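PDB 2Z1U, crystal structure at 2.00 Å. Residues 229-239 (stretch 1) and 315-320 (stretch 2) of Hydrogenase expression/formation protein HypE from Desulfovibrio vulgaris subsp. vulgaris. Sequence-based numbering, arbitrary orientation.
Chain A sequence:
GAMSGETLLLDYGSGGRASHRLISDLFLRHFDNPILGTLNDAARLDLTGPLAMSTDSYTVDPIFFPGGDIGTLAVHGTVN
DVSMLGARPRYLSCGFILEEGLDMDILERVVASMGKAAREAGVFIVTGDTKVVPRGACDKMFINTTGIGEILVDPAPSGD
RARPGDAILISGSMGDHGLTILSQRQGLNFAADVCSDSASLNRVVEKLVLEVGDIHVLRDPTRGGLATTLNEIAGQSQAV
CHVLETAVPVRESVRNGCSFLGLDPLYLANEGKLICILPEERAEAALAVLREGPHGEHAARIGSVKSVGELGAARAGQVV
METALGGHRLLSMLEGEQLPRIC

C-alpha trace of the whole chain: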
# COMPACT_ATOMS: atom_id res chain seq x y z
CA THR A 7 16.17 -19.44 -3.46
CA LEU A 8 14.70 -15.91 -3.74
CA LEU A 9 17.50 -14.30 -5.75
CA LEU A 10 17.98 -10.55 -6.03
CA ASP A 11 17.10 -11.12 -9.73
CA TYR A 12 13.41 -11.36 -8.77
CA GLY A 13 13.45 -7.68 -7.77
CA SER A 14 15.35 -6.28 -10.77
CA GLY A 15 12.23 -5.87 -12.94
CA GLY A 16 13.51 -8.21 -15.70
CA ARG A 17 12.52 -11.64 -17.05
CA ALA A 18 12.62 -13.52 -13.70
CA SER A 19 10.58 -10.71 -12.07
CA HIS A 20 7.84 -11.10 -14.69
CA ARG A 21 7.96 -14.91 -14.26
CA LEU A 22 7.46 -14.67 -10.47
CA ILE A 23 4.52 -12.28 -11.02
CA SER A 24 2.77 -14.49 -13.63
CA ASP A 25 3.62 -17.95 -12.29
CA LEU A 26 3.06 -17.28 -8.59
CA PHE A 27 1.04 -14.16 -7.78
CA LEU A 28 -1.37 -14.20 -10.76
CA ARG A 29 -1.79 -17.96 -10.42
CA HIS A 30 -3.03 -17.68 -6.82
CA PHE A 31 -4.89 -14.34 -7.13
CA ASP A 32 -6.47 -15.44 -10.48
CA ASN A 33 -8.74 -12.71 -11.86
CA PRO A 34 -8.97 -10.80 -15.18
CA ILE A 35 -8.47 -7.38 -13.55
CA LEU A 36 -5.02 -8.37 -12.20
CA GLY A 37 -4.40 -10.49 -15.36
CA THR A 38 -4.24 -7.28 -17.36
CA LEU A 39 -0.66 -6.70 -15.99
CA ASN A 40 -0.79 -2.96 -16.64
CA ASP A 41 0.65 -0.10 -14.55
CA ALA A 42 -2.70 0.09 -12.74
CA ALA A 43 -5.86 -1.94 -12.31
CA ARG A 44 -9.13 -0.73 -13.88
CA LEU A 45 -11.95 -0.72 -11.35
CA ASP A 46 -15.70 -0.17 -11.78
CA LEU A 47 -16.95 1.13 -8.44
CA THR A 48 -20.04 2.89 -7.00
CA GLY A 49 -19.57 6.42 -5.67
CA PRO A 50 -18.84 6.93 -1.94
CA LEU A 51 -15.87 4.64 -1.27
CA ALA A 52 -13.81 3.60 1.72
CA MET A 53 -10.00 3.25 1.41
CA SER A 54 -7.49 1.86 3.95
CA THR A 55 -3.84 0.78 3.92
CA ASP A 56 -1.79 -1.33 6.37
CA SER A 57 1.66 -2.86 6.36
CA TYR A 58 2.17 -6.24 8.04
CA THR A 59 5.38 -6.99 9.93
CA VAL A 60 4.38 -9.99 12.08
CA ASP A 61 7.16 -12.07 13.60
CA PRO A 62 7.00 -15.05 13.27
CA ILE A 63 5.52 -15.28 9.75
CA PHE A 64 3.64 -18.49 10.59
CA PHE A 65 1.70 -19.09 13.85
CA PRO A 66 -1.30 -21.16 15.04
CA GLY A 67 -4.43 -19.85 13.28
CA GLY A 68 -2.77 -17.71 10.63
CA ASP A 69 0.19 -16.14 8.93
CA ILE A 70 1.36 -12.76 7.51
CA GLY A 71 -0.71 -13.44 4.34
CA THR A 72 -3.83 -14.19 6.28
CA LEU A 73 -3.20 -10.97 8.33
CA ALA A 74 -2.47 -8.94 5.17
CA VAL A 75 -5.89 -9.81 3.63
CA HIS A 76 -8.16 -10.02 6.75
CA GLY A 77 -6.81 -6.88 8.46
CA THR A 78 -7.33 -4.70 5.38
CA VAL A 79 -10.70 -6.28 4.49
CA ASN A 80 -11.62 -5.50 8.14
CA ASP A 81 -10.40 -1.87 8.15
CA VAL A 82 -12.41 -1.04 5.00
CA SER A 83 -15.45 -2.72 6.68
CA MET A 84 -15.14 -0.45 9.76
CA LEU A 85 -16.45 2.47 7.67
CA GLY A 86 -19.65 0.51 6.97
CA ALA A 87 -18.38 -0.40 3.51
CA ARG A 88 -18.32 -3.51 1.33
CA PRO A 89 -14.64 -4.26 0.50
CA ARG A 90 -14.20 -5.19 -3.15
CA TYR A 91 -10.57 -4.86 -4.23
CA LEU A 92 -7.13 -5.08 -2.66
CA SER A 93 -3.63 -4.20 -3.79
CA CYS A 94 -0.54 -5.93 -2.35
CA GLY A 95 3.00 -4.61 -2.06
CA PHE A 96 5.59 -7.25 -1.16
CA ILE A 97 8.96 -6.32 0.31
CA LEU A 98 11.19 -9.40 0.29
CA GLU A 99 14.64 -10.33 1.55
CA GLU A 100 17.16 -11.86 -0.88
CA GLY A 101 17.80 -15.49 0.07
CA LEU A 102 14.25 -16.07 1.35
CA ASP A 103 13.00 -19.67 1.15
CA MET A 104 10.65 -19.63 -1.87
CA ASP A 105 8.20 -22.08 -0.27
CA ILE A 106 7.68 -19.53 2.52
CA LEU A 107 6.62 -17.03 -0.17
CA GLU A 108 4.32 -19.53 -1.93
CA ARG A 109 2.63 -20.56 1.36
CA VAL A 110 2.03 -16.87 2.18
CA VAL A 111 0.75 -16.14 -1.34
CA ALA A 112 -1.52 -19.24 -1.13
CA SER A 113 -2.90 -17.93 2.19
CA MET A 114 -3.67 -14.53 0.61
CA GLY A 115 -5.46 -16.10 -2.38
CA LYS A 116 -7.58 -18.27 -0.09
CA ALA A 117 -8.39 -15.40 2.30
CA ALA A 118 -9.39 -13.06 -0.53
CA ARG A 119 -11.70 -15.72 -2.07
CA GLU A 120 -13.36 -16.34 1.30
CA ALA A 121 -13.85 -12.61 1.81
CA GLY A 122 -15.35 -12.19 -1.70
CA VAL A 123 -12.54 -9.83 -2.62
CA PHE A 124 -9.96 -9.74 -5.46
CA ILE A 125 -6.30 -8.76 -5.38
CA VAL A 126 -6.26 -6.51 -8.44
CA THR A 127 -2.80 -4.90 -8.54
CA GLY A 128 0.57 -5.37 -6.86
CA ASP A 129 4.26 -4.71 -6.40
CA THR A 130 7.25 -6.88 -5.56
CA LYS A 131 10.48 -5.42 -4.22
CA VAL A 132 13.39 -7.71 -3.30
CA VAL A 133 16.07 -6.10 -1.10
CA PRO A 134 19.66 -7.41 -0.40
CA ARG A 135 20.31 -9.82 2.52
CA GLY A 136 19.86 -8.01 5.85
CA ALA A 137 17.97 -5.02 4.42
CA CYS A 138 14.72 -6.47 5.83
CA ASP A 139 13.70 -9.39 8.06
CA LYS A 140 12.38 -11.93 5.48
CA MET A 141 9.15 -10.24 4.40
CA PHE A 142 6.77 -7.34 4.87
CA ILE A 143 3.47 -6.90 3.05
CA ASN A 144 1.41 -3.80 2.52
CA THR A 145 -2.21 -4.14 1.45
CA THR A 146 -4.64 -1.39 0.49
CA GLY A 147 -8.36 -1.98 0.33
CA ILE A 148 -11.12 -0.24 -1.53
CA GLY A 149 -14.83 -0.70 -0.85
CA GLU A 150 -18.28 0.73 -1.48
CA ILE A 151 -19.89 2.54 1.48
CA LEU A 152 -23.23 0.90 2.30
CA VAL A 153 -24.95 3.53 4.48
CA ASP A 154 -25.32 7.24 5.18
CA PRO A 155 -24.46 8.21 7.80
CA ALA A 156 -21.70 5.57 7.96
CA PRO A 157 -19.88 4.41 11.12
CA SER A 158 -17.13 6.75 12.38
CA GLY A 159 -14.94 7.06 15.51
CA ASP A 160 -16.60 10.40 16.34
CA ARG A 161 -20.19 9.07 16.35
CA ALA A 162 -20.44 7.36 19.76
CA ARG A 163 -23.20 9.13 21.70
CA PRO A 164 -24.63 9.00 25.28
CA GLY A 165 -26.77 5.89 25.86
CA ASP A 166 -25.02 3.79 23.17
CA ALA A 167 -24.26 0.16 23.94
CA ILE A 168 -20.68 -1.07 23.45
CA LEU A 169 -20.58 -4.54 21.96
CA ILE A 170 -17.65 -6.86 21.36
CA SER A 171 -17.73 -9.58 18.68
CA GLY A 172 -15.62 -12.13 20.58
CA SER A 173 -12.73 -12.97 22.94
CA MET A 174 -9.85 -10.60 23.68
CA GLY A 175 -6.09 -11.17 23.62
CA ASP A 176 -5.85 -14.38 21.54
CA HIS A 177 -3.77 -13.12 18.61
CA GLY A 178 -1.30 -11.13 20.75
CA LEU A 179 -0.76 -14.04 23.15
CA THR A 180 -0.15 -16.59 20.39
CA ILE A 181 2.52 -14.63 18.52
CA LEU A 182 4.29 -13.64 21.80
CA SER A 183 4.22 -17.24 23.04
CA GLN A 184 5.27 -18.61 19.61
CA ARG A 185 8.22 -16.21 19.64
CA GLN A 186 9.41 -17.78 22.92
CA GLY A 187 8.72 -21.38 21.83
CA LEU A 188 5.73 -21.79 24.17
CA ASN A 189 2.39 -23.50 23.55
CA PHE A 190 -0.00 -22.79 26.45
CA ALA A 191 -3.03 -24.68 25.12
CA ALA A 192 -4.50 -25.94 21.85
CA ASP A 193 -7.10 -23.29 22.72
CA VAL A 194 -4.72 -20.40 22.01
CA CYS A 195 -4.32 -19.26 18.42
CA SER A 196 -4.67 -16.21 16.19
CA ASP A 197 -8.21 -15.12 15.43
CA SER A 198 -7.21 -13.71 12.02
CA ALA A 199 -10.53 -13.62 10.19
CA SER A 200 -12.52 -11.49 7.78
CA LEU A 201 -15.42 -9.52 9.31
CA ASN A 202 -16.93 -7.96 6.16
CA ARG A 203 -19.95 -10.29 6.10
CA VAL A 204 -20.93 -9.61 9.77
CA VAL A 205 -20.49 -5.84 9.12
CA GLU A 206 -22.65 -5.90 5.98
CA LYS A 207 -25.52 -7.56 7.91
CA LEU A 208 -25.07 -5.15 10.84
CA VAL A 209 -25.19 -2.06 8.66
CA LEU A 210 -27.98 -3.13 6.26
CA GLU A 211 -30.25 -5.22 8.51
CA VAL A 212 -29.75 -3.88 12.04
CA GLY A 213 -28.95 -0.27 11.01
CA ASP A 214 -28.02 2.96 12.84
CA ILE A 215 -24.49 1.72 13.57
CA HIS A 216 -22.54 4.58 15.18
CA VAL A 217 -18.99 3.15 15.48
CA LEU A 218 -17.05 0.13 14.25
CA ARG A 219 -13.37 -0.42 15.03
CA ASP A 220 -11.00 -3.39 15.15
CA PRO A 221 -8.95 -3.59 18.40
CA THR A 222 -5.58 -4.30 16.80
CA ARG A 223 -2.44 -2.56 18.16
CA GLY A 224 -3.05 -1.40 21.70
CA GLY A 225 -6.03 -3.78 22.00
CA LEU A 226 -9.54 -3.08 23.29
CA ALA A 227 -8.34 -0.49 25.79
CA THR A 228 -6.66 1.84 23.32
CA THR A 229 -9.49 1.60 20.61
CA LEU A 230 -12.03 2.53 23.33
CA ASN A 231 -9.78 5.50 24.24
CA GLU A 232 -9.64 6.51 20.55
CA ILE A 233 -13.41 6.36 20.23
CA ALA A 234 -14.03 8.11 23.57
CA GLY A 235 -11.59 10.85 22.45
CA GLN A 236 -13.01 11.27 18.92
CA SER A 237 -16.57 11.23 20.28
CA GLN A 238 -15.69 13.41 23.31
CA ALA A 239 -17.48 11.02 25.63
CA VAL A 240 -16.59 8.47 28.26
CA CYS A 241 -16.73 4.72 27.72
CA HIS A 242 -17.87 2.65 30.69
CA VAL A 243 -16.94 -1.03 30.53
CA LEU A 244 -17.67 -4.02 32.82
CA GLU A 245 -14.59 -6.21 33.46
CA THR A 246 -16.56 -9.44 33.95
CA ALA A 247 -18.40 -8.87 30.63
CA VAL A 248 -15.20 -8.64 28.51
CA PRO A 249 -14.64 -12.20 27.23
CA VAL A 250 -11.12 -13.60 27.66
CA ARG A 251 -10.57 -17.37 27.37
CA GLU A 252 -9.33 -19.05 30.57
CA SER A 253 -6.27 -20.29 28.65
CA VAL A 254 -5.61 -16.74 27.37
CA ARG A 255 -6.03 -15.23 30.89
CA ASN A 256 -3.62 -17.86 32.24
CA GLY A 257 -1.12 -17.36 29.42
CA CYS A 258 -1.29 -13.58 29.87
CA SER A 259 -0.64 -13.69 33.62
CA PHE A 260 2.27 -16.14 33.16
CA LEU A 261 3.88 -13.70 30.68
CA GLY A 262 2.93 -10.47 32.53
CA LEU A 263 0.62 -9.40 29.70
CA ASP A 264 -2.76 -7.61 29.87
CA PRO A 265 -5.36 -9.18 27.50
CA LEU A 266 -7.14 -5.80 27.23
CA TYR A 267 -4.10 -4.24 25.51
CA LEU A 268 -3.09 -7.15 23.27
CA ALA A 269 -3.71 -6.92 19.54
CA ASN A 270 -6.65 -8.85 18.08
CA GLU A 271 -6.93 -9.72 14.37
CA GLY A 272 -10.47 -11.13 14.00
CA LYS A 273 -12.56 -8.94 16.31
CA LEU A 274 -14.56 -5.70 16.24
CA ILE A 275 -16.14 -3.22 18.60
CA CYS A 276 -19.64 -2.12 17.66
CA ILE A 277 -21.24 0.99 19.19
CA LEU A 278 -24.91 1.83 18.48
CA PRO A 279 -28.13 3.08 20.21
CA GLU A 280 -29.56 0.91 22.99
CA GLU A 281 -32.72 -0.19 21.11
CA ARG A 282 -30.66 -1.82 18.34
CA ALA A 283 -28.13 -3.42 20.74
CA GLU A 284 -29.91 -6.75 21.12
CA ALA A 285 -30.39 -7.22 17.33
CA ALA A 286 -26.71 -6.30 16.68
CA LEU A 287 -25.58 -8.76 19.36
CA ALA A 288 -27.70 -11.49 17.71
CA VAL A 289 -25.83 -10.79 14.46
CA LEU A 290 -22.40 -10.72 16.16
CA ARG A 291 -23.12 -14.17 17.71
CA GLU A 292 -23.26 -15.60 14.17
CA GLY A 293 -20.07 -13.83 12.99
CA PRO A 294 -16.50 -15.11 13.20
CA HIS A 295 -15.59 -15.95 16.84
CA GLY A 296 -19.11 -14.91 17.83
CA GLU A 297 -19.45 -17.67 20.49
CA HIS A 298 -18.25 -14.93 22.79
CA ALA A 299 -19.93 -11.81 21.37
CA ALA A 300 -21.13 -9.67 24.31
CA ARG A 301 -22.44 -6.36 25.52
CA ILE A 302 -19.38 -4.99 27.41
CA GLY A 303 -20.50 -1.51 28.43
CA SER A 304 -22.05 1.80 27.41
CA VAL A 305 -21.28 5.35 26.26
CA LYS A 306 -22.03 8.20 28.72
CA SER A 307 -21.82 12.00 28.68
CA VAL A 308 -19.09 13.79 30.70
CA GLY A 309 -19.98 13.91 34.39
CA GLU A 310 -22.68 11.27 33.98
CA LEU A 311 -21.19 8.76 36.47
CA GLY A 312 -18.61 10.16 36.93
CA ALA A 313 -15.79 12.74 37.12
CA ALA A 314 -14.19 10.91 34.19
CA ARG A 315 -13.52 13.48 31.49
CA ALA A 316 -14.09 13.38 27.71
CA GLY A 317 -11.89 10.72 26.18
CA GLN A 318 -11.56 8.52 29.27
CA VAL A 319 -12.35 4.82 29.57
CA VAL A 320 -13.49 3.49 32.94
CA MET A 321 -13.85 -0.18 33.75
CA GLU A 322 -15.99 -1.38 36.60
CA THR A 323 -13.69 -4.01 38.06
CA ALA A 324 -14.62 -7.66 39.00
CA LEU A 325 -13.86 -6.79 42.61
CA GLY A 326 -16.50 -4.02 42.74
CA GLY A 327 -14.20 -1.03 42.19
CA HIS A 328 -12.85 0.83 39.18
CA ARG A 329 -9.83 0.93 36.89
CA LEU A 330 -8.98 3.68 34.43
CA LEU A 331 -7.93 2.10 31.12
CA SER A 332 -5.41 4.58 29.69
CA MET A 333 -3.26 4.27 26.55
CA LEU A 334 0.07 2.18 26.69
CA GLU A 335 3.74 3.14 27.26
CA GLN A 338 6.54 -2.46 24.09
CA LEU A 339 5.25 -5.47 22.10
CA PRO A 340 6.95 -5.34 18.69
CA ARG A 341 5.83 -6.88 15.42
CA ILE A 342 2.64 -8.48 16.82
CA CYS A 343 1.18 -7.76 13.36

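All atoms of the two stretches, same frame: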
# COMPACT_ATOMS: atom_id res chain seq x y z
N THR A 229 -8.40 1.17 21.52
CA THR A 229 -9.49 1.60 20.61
C THR A 229 -10.66 2.26 21.32
O THR A 229 -11.27 3.17 20.76
CB THR A 229 -10.04 0.53 19.56
OG1 THR A 229 -11.36 0.12 19.93
CG2 THR A 229 -9.14 -0.64 19.42
N LEU A 230 -11.00 1.83 22.55
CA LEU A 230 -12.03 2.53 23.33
C LEU A 230 -11.60 3.96 23.69
O LEU A 230 -12.43 4.87 23.74
CB LEU A 230 -12.43 1.76 24.60
CG LEU A 230 -13.15 0.42 24.36
CD1 LEU A 230 -13.40 -0.26 25.69
CD2 LEU A 230 -14.43 0.59 23.55
N ASN A 231 -10.32 4.15 23.96
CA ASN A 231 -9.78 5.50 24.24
C ASN A 231 -9.85 6.39 22.99
O ASN A 231 -10.17 7.58 23.09
CB ASN A 231 -8.34 5.41 24.72
CG ASN A 231 -8.23 5.25 26.20
OD1 ASN A 231 -8.11 4.13 26.70
ND2 ASN A 231 -8.31 6.35 26.91
N GLU A 232 -9.55 5.79 21.83
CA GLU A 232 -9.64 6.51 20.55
C GLU A 232 -11.06 6.98 20.32
O GLU A 232 -11.30 8.16 20.06
CB GLU A 232 -9.21 5.63 19.37
CG GLU A 232 -7.77 5.21 19.40
CD GLU A 232 -7.44 4.28 18.24
OE1 GLU A 232 -6.25 4.08 17.97
OE2 GLU A 232 -8.37 3.81 17.58
N ILE A 233 -12.01 6.06 20.48
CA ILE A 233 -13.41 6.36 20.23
C ILE A 233 -13.91 7.38 21.27
O ILE A 233 -14.52 8.39 20.90
CB ILE A 233 -14.26 5.07 20.25
CG1 ILE A 233 -13.91 4.17 19.05
CG2 ILE A 233 -15.74 5.42 20.37
CD1 ILE A 233 -14.23 2.68 19.27
N ALA A 234 -13.66 7.13 22.55
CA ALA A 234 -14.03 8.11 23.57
C ALA A 234 -13.48 9.51 23.26
O ALA A 234 -14.20 10.51 23.39
CB ALA A 234 -13.60 7.64 24.96
N GLY A 235 -12.22 9.59 22.83
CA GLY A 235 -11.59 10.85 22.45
C GLY A 235 -12.19 11.53 21.22
O GLY A 235 -12.47 12.72 21.25
N GLN A 236 -12.40 10.76 20.16
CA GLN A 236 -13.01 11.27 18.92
C GLN A 236 -14.45 11.68 19.15
O GLN A 236 -14.92 12.64 18.56
CB GLN A 236 -12.97 10.21 17.81
CG GLN A 236 -11.57 9.93 17.25
CD GLN A 236 -11.60 9.08 16.01
OE1 GLN A 236 -11.35 9.58 14.91
NE2 GLN A 236 -11.85 7.80 16.16
N SER A 237 -15.16 10.94 20.00
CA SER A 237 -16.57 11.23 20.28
C SER A 237 -16.74 12.19 21.46
O SER A 237 -17.85 12.62 21.76
CB SER A 237 -17.36 9.95 20.52
OG SER A 237 -17.29 9.09 19.39
N GLN A 238 -15.64 12.53 22.12
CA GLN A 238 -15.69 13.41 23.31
C GLN A 238 -16.71 12.93 24.34
O GLN A 238 -17.57 13.68 24.79
CB GLN A 238 -15.90 14.87 22.92
CG GLN A 238 -14.70 15.47 22.20
CD GLN A 238 -13.51 15.60 23.13
OE1 GLN A 238 -13.52 16.41 24.05
NE2 GLN A 238 -12.48 14.79 22.89
N ALA A 239 -16.59 11.65 24.69
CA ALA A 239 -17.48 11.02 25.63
C ALA A 239 -16.64 10.13 26.52
O ALA A 239 -15.43 10.07 26.39
CB ALA A 239 -18.55 10.22 24.89
N ARG A 315 -13.43 12.44 32.49
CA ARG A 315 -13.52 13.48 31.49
C ARG A 315 -13.74 12.89 30.10
O ARG A 315 -13.69 11.67 29.93
CB ARG A 315 -12.22 14.29 31.49
CG ARG A 315 -12.43 15.76 31.71
CD ARG A 315 -12.25 16.13 33.17
NE ARG A 315 -12.65 17.51 33.46
CZ ARG A 315 -12.08 18.61 32.95
NH1 ARG A 315 -11.08 18.51 32.08
NH2 ARG A 315 -12.52 19.81 33.30
N ALA A 316 -13.98 13.77 29.12
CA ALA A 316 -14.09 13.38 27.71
C ALA A 316 -12.84 12.65 27.30
O ALA A 316 -11.73 13.11 27.58
CB ALA A 316 -14.29 14.61 26.83
N GLY A 317 -13.01 11.51 26.64
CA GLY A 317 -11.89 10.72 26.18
C GLY A 317 -11.43 9.62 27.11
O GLY A 317 -10.55 8.84 26.75
N GLN A 318 -12.01 9.52 28.31
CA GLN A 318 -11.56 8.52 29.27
C GLN A 318 -12.36 7.22 29.21
O GLN A 318 -13.52 7.21 28.81
CB GLN A 318 -11.54 9.09 30.70
CG GLN A 318 -10.45 10.14 30.91
CD GLN A 318 -10.11 10.37 32.39
OE1 GLN A 318 -10.98 10.68 33.20
NE2 GLN A 318 -8.84 10.24 32.72
N VAL A 319 -11.72 6.13 29.60
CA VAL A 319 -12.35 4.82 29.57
C VAL A 319 -12.28 4.22 30.97
O VAL A 319 -11.19 3.93 31.47
CB VAL A 319 -11.64 3.88 28.59
CG1 VAL A 319 -12.29 2.49 28.62
CG2 VAL A 319 -11.69 4.46 27.16
N VAL A 320 -13.44 4.05 31.60
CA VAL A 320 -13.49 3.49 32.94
C VAL A 320 -14.15 2.13 33.05
O VAL A 320 -15.30 1.91 32.62
CB VAL A 320 -13.96 4.53 34.02
CG1 VAL A 320 -14.64 5.76 33.40
CG2 VAL A 320 -14.79 3.89 35.14
O HOH W 1 -8.96 9.32 24.67

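Val319, Gly317 and Ala316 cover the most surface in this contact, where a loop leading into a strand packs on the last turns of a helix and the residues just after it.

Val319 has the largest share. Its CA-to-CB bond points toward the helix, and chi1 is t. CG2 lies 3.8 Å from CB of Leu230 and 4.3 Å from CB of Ala234, both apolar contacts. The same methyl also meets the helix backbone: Val319 CG2 is 3.5 Å from Leu230 C and 3.5 Å from Asn231 N. The valine is buried here.

Gly317 sits against the helix backbone. Its CA is 3.5 Å from Ala234 C and 3.6 Å from Gly235 N. The CA atoms of Gly235 and Gly317 are 3.7 Å apart, a close approach between two residues without side chains. Gly317 has phi 94° and psi -5°, within a type II turn from Arg315 to Gln318. At these angles a CB would be jammed against the preceding carbonyl O, so the backbone itself calls for glycine.

Both polar groups of the Gly317 backbone are engaged. Gly317 N donates to Ala239 O at 2.8 Å, with an angle of 160°. This is a direct hydrogen bond between the stretches. A water donates to Gly317 O at 2.7 Å and to Asn231 O at 2.6 Å, bridging turn and helix.

Ala316 is covered by the residues that follow the helix. Its CB is 3.4 Å from Gln238 OE1. Gln238 has left helical geometry with positive phi, and its CA-to-CB bond points away from the loop, but the end of the side chain comes nearer. Gln238 NE2 donates to Gly235 O at 2.6 Å, which ties the side chain back to the helix. Ala239 N donates to Ala234 O at 2.9 Å, so Ala239 is anchored to the helix while its carbonyl receives Gly317.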